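Local atomic coordinates of acetamidase (Bacillus halodurans, PDB entry 2II1), a protein that binds calcium ions and probably hydrolyses carbon-nitrogen bonds of linear amides. Residues V19-Q25 with T61-E67; S26-F32 with V203-V209. All coordinates share one frame; numbering follows the deposited sequence.

Interaction 1. Residues V19-Q25 with T61-E67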
ATOM      1  N   VAL A  19      31.396 -18.298  -3.539  1.00 15.79           N
ATOM      2  CA  VAL A  19      32.726 -17.725  -3.331  1.00 14.92           C
ATOM      3  C   VAL A  19      32.682 -16.249  -3.773  1.00 15.19           C
ATOM      4  O   VAL A  19      32.136 -15.941  -4.806  1.00 11.78           O
ATOM      5  CB  VAL A  19      33.846 -18.511  -4.076  1.00 14.95           C
ATOM      6  CG1 VAL A  19      35.202 -17.913  -3.744  1.00 12.07           C
ATOM      7  CG2 VAL A  19      33.823 -19.990  -3.692  1.00  9.84           C
ATOM      8  N   PRO A  20      33.211 -15.332  -2.953  1.00 16.05           N
ATOM      9  CA  PRO A  20      33.178 -13.924  -3.365  1.00 17.15           C
ATOM     10  C   PRO A  20      33.917 -13.664  -4.677  1.00 16.42           C
ATOM     11  O   PRO A  20      35.018 -14.190  -4.878  1.00 19.14           O
ATOM     12  CB  PRO A  20      33.905 -13.211  -2.228  1.00 16.65           C
ATOM     13  CG  PRO A  20      33.801 -14.112  -1.080  1.00 16.84           C
ATOM     14  CD  PRO A  20      33.819 -15.505  -1.629  1.00 14.23           C
ATOM     15  N   ILE A  21      33.313 -12.870  -5.555  1.00 16.98           N
ATOM     16  CA  ILE A  21      33.958 -12.446  -6.811  1.00 17.01           C
ATOM     17  C   ILE A  21      34.793 -11.179  -6.570  1.00 14.73           C
ATOM     18  O   ILE A  21      35.537 -10.731  -7.438  1.00 15.31           O
ATOM     19  CB  ILE A  21      32.918 -12.229  -7.967  1.00 17.47           C
ATOM     20  CG1 ILE A  21      31.997 -11.034  -7.671  1.00 19.82           C
ATOM     21  CG2 ILE A  21      32.084 -13.489  -8.187  1.00 19.14           C
ATOM     22  CD1 ILE A  21      30.906 -10.795  -8.725  1.00 22.99           C
ATOM     23  N   ALA A  22      34.680 -10.612  -5.379  1.00 11.12           N
ATOM     24  CA  ALA A  22      35.308  -9.339  -5.101  1.00 12.94           C
ATOM     25  C   ALA A  22      35.175  -8.991  -3.635  1.00 14.05           C
ATOM     26  O   ALA A  22      34.322  -9.540  -2.919  1.00 15.83           O
ATOM     27  CB  ALA A  22      34.697  -8.288  -5.926  1.00 12.35           C
ATOM     28  N   SER A  23      36.056  -8.102  -3.199  1.00 14.41           N
ATOM     29  CA  SER A  23      36.105  -7.629  -1.827  1.00 15.44           C
ATOM     30  C   SER A  23      36.159  -6.138  -1.843  1.00 16.21           C
ATOM     31  O   SER A  23      36.680  -5.558  -2.805  1.00 14.05           O
ATOM     32  CB  SER A  23      37.362  -8.114  -1.109  1.00 17.42           C
ATOM     33  OG  SER A  23      37.435  -9.518  -1.062  1.00 19.59           O
ATOM     34  N   CYS A  24      35.622  -5.529  -0.775  1.00 16.09           N
ATOM     35  CA  CYS A  24      35.821  -4.105  -0.500  1.00 16.46           C
ATOM     36  C   CYS A  24      35.990  -3.839   0.998  1.00 15.99           C
ATOM     37  O   CYS A  24      35.874  -4.739   1.821  1.00 15.15           O
ATOM     38  CB  CYS A  24      34.665  -3.264  -1.059  1.00 16.53           C
ATOM     39  SG  CYS A  24      33.134  -3.448  -0.199  1.00 20.00           S
ATOM     40  N   GLN A  25      36.308  -2.590   1.319  1.00 16.94           N
ATOM     41  CA  GLN A  25      36.312  -2.117   2.692  1.00 17.53           C
ATOM     42  C   GLN A  25      35.020  -1.346   2.906  1.00 15.19           C
ATOM     43  O   GLN A  25      34.395  -0.906   1.949  1.00 14.53           O
ATOM     44  CB  GLN A  25      37.495  -1.186   2.959  1.00 17.94           C
ATOM     45  CG  GLN A  25      38.880  -1.752   2.628  1.00 25.26           C
ATOM     46  CD  GLN A  25      39.271  -2.981   3.458  1.00 26.78           C
ATOM     47  OE1 GLN A  25      39.005  -3.057   4.664  1.00 29.40           O
ATOM     48  NE2 GLN A  25      39.919  -3.943   2.803  1.00 19.89           N
ATOM     49  N   THR A  61      24.364 -10.232  -9.648  1.00 14.88           N
ATOM     50  CA  THR A  61      25.802  -9.976  -9.716  1.00 12.08           C
ATOM     51  C   THR A  61      26.360  -9.968  -8.285  1.00 11.17           C
ATOM     52  O   THR A  61      25.801  -9.322  -7.408  1.00 10.70           O
ATOM     53  CB  THR A  61      26.103  -8.639 -10.434  1.00 14.95           C
ATOM     54  OG1 THR A  61      25.602  -8.691 -11.783  1.00 14.43           O
ATOM     55  CG2 THR A  61      27.611  -8.329 -10.434  1.00  4.97           C
ATOM     56  N   GLY A  62      27.443 -10.706  -8.063  1.00 11.35           N
ATOM     57  CA  GLY A  62      27.995 -10.919  -6.727  1.00 12.07           C
ATOM     58  C   GLY A  62      28.480 -12.353  -6.595  1.00 11.64           C
ATOM     59  O   GLY A  62      28.515 -13.083  -7.592  1.00  8.48           O
ATOM     60  N   PRO A  63      28.837 -12.781  -5.361  1.00 13.46           N
ATOM     61  CA  PRO A  63      28.767 -12.030  -4.111  1.00 13.92           C
ATOM     62  C   PRO A  63      29.975 -11.148  -3.812  1.00 13.03           C
ATOM     63  O   PRO A  63      31.082 -11.472  -4.180  1.00 12.60           O
ATOM     64  CB  PRO A  63      28.614 -13.110  -3.041  1.00 12.14           C
ATOM     65  CG  PRO A  63      28.965 -14.404  -3.683  1.00 15.60           C
ATOM     66  CD  PRO A  63      29.291 -14.161  -5.130  1.00 15.54           C
ATOM     67  N   LEU A  64      29.722 -10.027  -3.158  1.00 13.13           N
ATOM     68  CA  LEU A  64      30.771  -9.098  -2.745  1.00 11.22           C
ATOM     69  C   LEU A  64      31.076  -9.356  -1.274  1.00 11.35           C
ATOM     70  O   LEU A  64      30.153  -9.322  -0.445  1.00  7.23           O
ATOM     71  CB  LEU A  64      30.285  -7.653  -2.932  1.00 13.15           C
ATOM     72  CG  LEU A  64      31.144  -6.580  -2.276  1.00 14.51           C
ATOM     73  CD1 LEU A  64      32.448  -6.350  -3.073  1.00 16.73           C
ATOM     74  CD2 LEU A  64      30.352  -5.300  -2.071  1.00 14.86           C
ATOM     75  N   TYR A  65      32.360  -9.584  -0.958  1.00  8.68           N
ATOM     76  CA  TYR A  65      32.833  -9.707   0.426  1.00  8.90           C
ATOM     77  C   TYR A  65      33.204  -8.318   0.957  1.00  9.28           C
ATOM     78  O   TYR A  65      34.153  -7.671   0.463  1.00  9.45           O
ATOM     79  CB  TYR A  65      34.055 -10.660   0.528  1.00 10.17           C
ATOM     80  CG  TYR A  65      34.320 -11.167   1.942  1.00 10.87           C
ATOM     81  CD1 TYR A  65      34.951 -10.355   2.885  1.00 13.43           C
ATOM     82  CD2 TYR A  65      33.920 -12.440   2.340  1.00 12.19           C
ATOM     83  CE1 TYR A  65      35.197 -10.792   4.184  1.00 13.15           C
ATOM     84  CE2 TYR A  65      34.169 -12.897   3.644  1.00 10.87           C
ATOM     85  CZ  TYR A  65      34.806 -12.054   4.563  1.00 13.14           C
ATOM     86  OH  TYR A  65      35.056 -12.443   5.866  1.00 15.64           O
ATOM     87  N   VAL A  66      32.456  -7.868   1.967  1.00  9.73           N
ATOM     88  CA  VAL A  66      32.719  -6.594   2.647  1.00 10.43           C
ATOM     89  C   VAL A  66      33.592  -6.884   3.896  1.00 11.10           C
ATOM     90  O   VAL A  66      33.103  -7.441   4.899  1.00 12.65           O
ATOM     91  CB  VAL A  66      31.393  -5.874   3.021  1.00 10.27           C
ATOM     92  CG1 VAL A  66      31.646  -4.499   3.629  1.00 14.29           C
ATOM     93  CG2 VAL A  66      30.483  -5.776   1.805  1.00  4.94           C
ATOM     94  N   GLU A  67      34.880  -6.554   3.815  1.00  9.66           N
ATOM     95  CA  GLU A  67      35.824  -6.836   4.930  1.00 11.64           C
ATOM     96  C   GLU A  67      35.502  -5.917   6.090  1.00 12.14           C
ATOM     97  O   GLU A  67      35.185  -4.760   5.866  1.00 14.22           O
ATOM     98  CB  GLU A  67      37.268  -6.601   4.524  1.00 10.25           C
ATOM     99  CG  GLU A  67      37.747  -7.494   3.404  1.00  8.60           C
ATOM    100  CD  GLU A  67      39.258  -7.502   3.230  1.00  7.89           C
ATOM    101  OE1 GLU A  67      40.010  -6.685   3.851  1.00  6.76           O
ATOM    102  OE2 GLU A  67      39.719  -8.363   2.452  1.00 14.40           O
TER

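Interaction 2. Residues S26-F32 with V203-V209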
ATOM      1  N   SER A  26      34.643  -1.169   4.167  1.00 13.45           N
ATOM      2  CA  SER A  26      33.559  -0.271   4.530  1.00 13.48           C
ATOM      3  C   SER A  26      33.819   1.121   3.928  1.00 15.67           C
ATOM      4  O   SER A  26      34.933   1.647   4.019  1.00 14.75           O
ATOM      5  CB  SER A  26      33.461  -0.137   6.042  1.00 14.34           C
ATOM      6  OG  SER A  26      32.314   0.620   6.405  1.00 10.95           O
ATOM      7  N   GLY A  27      32.796   1.674   3.280  1.00 15.71           N
ATOM      8  CA  GLY A  27      32.830   3.017   2.715  1.00 15.19           C
ATOM      9  C   GLY A  27      33.221   3.081   1.260  1.00 13.27           C
ATOM     10  O   GLY A  27      33.183   4.156   0.654  1.00 10.89           O
ATOM     11  N   ASP A  28      33.595   1.941   0.685  1.00 14.15           N
ATOM     12  CA  ASP A  28      33.948   1.907  -0.729  1.00 13.18           C
ATOM     13  C   ASP A  28      32.736   2.105  -1.623  1.00 12.57           C
ATOM     14  O   ASP A  28      31.604   1.743  -1.253  1.00 12.44           O
ATOM     15  CB  ASP A  28      34.663   0.612  -1.091  1.00 15.11           C
ATOM     16  CG  ASP A  28      36.115   0.592  -0.626  1.00 13.21           C
ATOM     17  OD1 ASP A  28      36.581   1.594  -0.062  1.00 16.85           O
ATOM     18  OD2 ASP A  28      36.800  -0.440  -0.831  1.00 12.13           O
ATOM     19  N   THR A  29      32.976   2.737  -2.770  1.00 11.42           N
ATOM     20  CA  THR A  29      32.010   2.766  -3.878  1.00 11.52           C
ATOM     21  C   THR A  29      32.127   1.467  -4.655  1.00 10.51           C
ATOM     22  O   THR A  29      33.240   1.078  -5.034  1.00 12.82           O
ATOM     23  CB  THR A  29      32.257   3.937  -4.838  1.00 10.85           C
ATOM     24  OG1 THR A  29      32.092   5.157  -4.126  1.00 14.05           O
ATOM     25  CG2 THR A  29      31.257   3.919  -5.993  1.00  8.51           C
ATOM     26  N   VAL A  30      30.996   0.792  -4.864  1.00 11.36           N
ATOM     27  CA  VAL A  30      30.947  -0.479  -5.611  1.00  9.67           C
ATOM     28  C   VAL A  30      29.984  -0.372  -6.777  1.00  9.71           C
ATOM     29  O   VAL A  30      28.861   0.081  -6.610  1.00 10.76           O
ATOM     30  CB  VAL A  30      30.525  -1.703  -4.735  1.00 12.38           C
ATOM     31  CG1 VAL A  30      30.888  -2.977  -5.467  1.00  6.71           C
ATOM     32  CG2 VAL A  30      31.195  -1.677  -3.385  1.00 13.48           C
ATOM     33  N   ILE A  31      30.410  -0.809  -7.956  1.00 11.15           N
ATOM     34  CA  ILE A  31      29.563  -0.757  -9.168  1.00 11.65           C
ATOM     35  C   ILE A  31      29.195  -2.183  -9.595  1.00 13.35           C
ATOM     36  O   ILE A  31      30.085  -3.020  -9.766  1.00 11.41           O
ATOM     37  CB  ILE A  31      30.277   0.007 -10.330  1.00 10.49           C
ATOM     38  CG1 ILE A  31      30.549   1.453  -9.934  1.00 12.93           C
ATOM     39  CG2 ILE A  31      29.429  -0.004 -11.653  1.00 10.52           C
ATOM     40  CD1 ILE A  31      31.703   2.061 -10.698  1.00 17.15           C
ATOM     41  N   PHE A  32      27.891  -2.464  -9.727  1.00 12.73           N
ATOM     42  CA  PHE A  32      27.395  -3.798 -10.065  1.00 11.44           C
ATOM     43  C   PHE A  32      26.799  -3.680 -11.449  1.00 10.49           C
ATOM     44  O   PHE A  32      25.845  -2.929 -11.630  1.00 13.90           O
ATOM     45  CB  PHE A  32      26.266  -4.259  -9.110  1.00 11.91           C
ATOM     46  CG  PHE A  32      26.719  -4.677  -7.744  1.00 10.73           C
ATOM     47  CD1 PHE A  32      27.093  -3.738  -6.808  1.00 10.16           C
ATOM     48  CD2 PHE A  32      26.707  -6.012  -7.369  1.00 11.08           C
ATOM     49  CE1 PHE A  32      27.508  -4.121  -5.543  1.00  7.24           C
ATOM     50  CE2 PHE A  32      27.092  -6.408  -6.096  1.00 13.07           C
ATOM     51  CZ  PHE A  32      27.505  -5.454  -5.180  1.00 13.22           C
ATOM     52  N   VAL A 203      24.533  -0.548 -11.369  1.00 13.60           N
ATOM     53  CA  VAL A 203      24.208   0.108 -10.117  1.00 11.40           C
ATOM     54  C   VAL A 203      25.513   0.596  -9.535  1.00 13.13           C
ATOM     55  O   VAL A 203      26.510  -0.132  -9.569  1.00 12.86           O
ATOM     56  CB  VAL A 203      23.470  -0.835  -9.130  1.00 10.83           C
ATOM     57  CG1 VAL A 203      23.382  -0.203  -7.759  1.00 13.75           C
ATOM     58  CG2 VAL A 203      22.099  -1.130  -9.629  1.00  5.08           C
ATOM     59  N   THR A 204      25.502   1.844  -9.060  1.00 11.73           N
ATOM     60  CA  THR A 204      26.601   2.411  -8.298  1.00 12.45           C
ATOM     61  C   THR A 204      26.097   2.625  -6.886  1.00 12.49           C
ATOM     62  O   THR A 204      25.063   3.246  -6.674  1.00 13.67           O
ATOM     63  CB  THR A 204      27.105   3.730  -8.931  1.00 13.57           C
ATOM     64  OG1 THR A 204      27.547   3.458 -10.261  1.00 13.49           O
ATOM     65  CG2 THR A 204      28.266   4.350  -8.136  1.00 13.07           C
ATOM     66  N   LEU A 205      26.827   2.067  -5.922  1.00 12.87           N
ATOM     67  CA  LEU A 205      26.460   2.168  -4.522  1.00 12.26           C
ATOM     68  C   LEU A 205      27.693   2.396  -3.647  1.00 13.15           C
ATOM     69  O   LEU A 205      28.814   2.083  -4.055  1.00 14.23           O
ATOM     70  CB  LEU A 205      25.694   0.900  -4.108  1.00 11.36           C
ATOM     71  CG  LEU A 205      26.323  -0.482  -4.295  1.00 16.52           C
ATOM     72  CD1 LEU A 205      27.258  -0.839  -3.165  1.00 18.52           C
ATOM     73  CD2 LEU A 205      25.280  -1.545  -4.368  1.00 11.03           C
ATOM     74  N   LYS A 206      27.475   2.947  -2.456  1.00 12.04           N
ATOM     75  CA  LYS A 206      28.480   2.958  -1.390  1.00 14.96           C
ATOM     76  C   LYS A 206      28.053   1.985  -0.280  1.00 13.87           C
ATOM     77  O   LYS A 206      26.874   1.995   0.195  1.00 11.97           O
ATOM     78  CB  LYS A 206      28.625   4.381  -0.844  1.00 16.31           C
ATOM     79  CG  LYS A 206      29.719   4.556   0.207  1.00 22.56           C
ATOM     80  CD  LYS A 206      29.952   6.041   0.540  1.00 19.05           C
ATOM     81  CE  LYS A 206      30.686   6.207   1.897  1.00 19.83           C
ATOM     82  NZ  LYS A 206      31.400   7.517   2.007  1.00 24.19           N
ATOM     83  N   VAL A 207      28.977   1.121   0.133  1.00 11.68           N
ATOM     84  CA  VAL A 207      28.668   0.121   1.137  0.50 13.25           C
ATOM     85  C   VAL A 207      29.368   0.428   2.471  1.00 13.85           C
ATOM     86  O   VAL A 207      30.612   0.502   2.527  1.00 12.16           O
ATOM     87  CB  VAL A 207      28.974  -1.319   0.622  0.50 12.75           C
ATOM     88  CG1 VAL A 207      30.406  -1.434   0.095  0.50 11.45           C
ATOM     89  CG2 VAL A 207      28.696  -2.346   1.715  0.50 16.04           C
ATOM     90  N   ASN A 208      28.569   0.617   3.537  1.00 12.99           N
ATOM     91  CA  ASN A 208      29.110   0.854   4.879  1.00 12.90           C
ATOM     92  C   ASN A 208      28.766  -0.283   5.807  1.00 15.52           C
ATOM     93  O   ASN A 208      27.703  -0.895   5.690  1.00 13.81           O
ATOM     94  CB  ASN A 208      28.613   2.168   5.485  1.00 15.57           C
ATOM     95  CG  ASN A 208      28.948   3.360   4.637  1.00 22.19           C
ATOM     96  OD1 ASN A 208      30.055   3.486   4.125  1.00 26.23           O
ATOM     97  ND2 ASN A 208      27.983   4.249   4.474  1.00 32.15           N
ATOM     98  N   VAL A 209      29.695  -0.588   6.714  1.00 15.16           N
ATOM     99  CA  VAL A 209      29.481  -1.618   7.723  1.00 14.13           C
ATOM    100  C   VAL A 209      29.066  -0.885   8.980  1.00 14.89           C
ATOM    101  O   VAL A 209      29.701   0.112   9.365  1.00 13.74           O
ATOM    102  CB  VAL A 209      30.727  -2.457   7.974  1.00 14.54           C
ATOM    103  CG1 VAL A 209      30.521  -3.368   9.198  1.00 16.21           C
ATOM    104  CG2 VAL A 209      31.057  -3.271   6.755  1.00 11.60           C
TER

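Interaction 1. Residues V19-Q25 with T61-E67
Strand 22-25 lies along 61-67 as a parallel edge pairing in a mixed beta-sheet, with Ser23 level with Tyr65 and Cys24 with Val66. It extends a sheet in which 60-67 pairs on with strand 176-184, carrier of the calcium ligands Asp182 and His184. Main-chain hydrogen bonds set the register. Tyr65 is gripped on both its polar backbone atoms: its N donates to Ala22 O (2.8 Å), and its O accepts from Cys24 N. Glu67 N then reaches Cys24 O, and before the strand proper Ile21 N donates to Pro63 O at 3.0 Å. The same Pro63 O also receives a CA-H...O contact from Pro20, holding the loop at the start of the pairing. Ala22 N is buried here without a partner.

Apolar contacts divide between the two faces. On one, Pro20 and Tyr65 lie side by side and point the same way, Pro20 CB being 3.8 Å from Tyr65 CB while Pro20 CG approaches the ring obliquely; Leu177 of the neighbouring strand 176-184 also touches both. On the other, Leu64 CD1 packs against Ala22 CB and its CD2 meets Cys24 SG at 3.8 Å. The thiol is swung between its backbone N and carbonyl carbon (chi1 71°), which brings SG against Leu64 CD2 and, more distantly, Val66 CG2. Ile21 CD1 comes to 3.5 Å from Gly62 O, against the backbone ahead of the cis peptide bond to Pro63.

A side-chain hydrogen bond closes the far end of the pairing, on the face of Ser23 and Tyr65. Gln25 bends at chi2 (-63°) to bring its amide back toward the extended Glu67, with the amide and carboxylate planes 88° apart. Gln25 NE2 meets Glu67 OE1 from well above the carboxylate plane, at 2.9 Å.

Interaction 2. Residues S26-F32 with V203-V209
An antiparallel pairing inside the large mixed sheet joins strand 28-34, through residues 28-32, to 203-209 of strand 201-210; strand 3-5 borders the first on its other side and strand 74-84 the second. Val30 faces Leu205, and Phe32 faces Val203, as hydrogen-bonded pairs with reciprocal N-H...O bonds; Val30 N to Leu205 O measures 2.7 Å. Ile31 with Thr204 is the non-hydrogen-bonded pair between them, and Thr29 with Lys206 the one before Val30.

The face carrying Val30, Phe32, Val203, Leu205 and Val207 is buried and apolar, and is packed against strands 60-67 and 176-184. Leu205 is its hub. With CG turned between backbone N and carbonyl carbon (chi1 56°), its two methyls part: CD1 rests on Val30 CB at 3.7 Å, while CD2 touches Phe32 CE1 at 3.6 Å, approaching the ring obliquely. On the other face Thr204 fits between two neighbours, its CG2 against Thr29 CG2 and its OG1 beside Ile31 CG1. Lys206 stretches out fully, laying its aliphatic chain along the Gly27 carbonyl.

On the N-terminal side of Asp28 the first segment is no longer strand, and the bonding pattern changes. Val207 remains doubly held, its N by Asp28 O and its O by Gly27 N, but the next link uses a side chain. Ser26 OG stands opposite its own N (chi1 -174°), a setting that presents the hydroxyl to the second strand, where it accepts a nearly straight hydrogen bond from Val209 N, 2.9 Å from OG.

How the interactions relate
From the N terminus the chain runs through 19-25 straight into 26-32, and a hydrogen bond from Gln25 N to Asp28 OD2 braces the turn between them. Interaction 1 closes the shorter loop when the chain returns at 61-67; interaction 2 closes a much longer one at 203-209. Since 26-32 lies within the first loop and 203-209 beyond it, the two closures cross. Consecutive strands thus enter different sheets, which meet face to face: Val66 CG1 packs on Val209 CG2 at 3.4 Å, and Phe32 CD2 on Thr61 O. Interaction 1 builds the sheet containing 60-67 and interaction 2 the large mixed sheet; the packing between them and the chain link at 25-26 join the two.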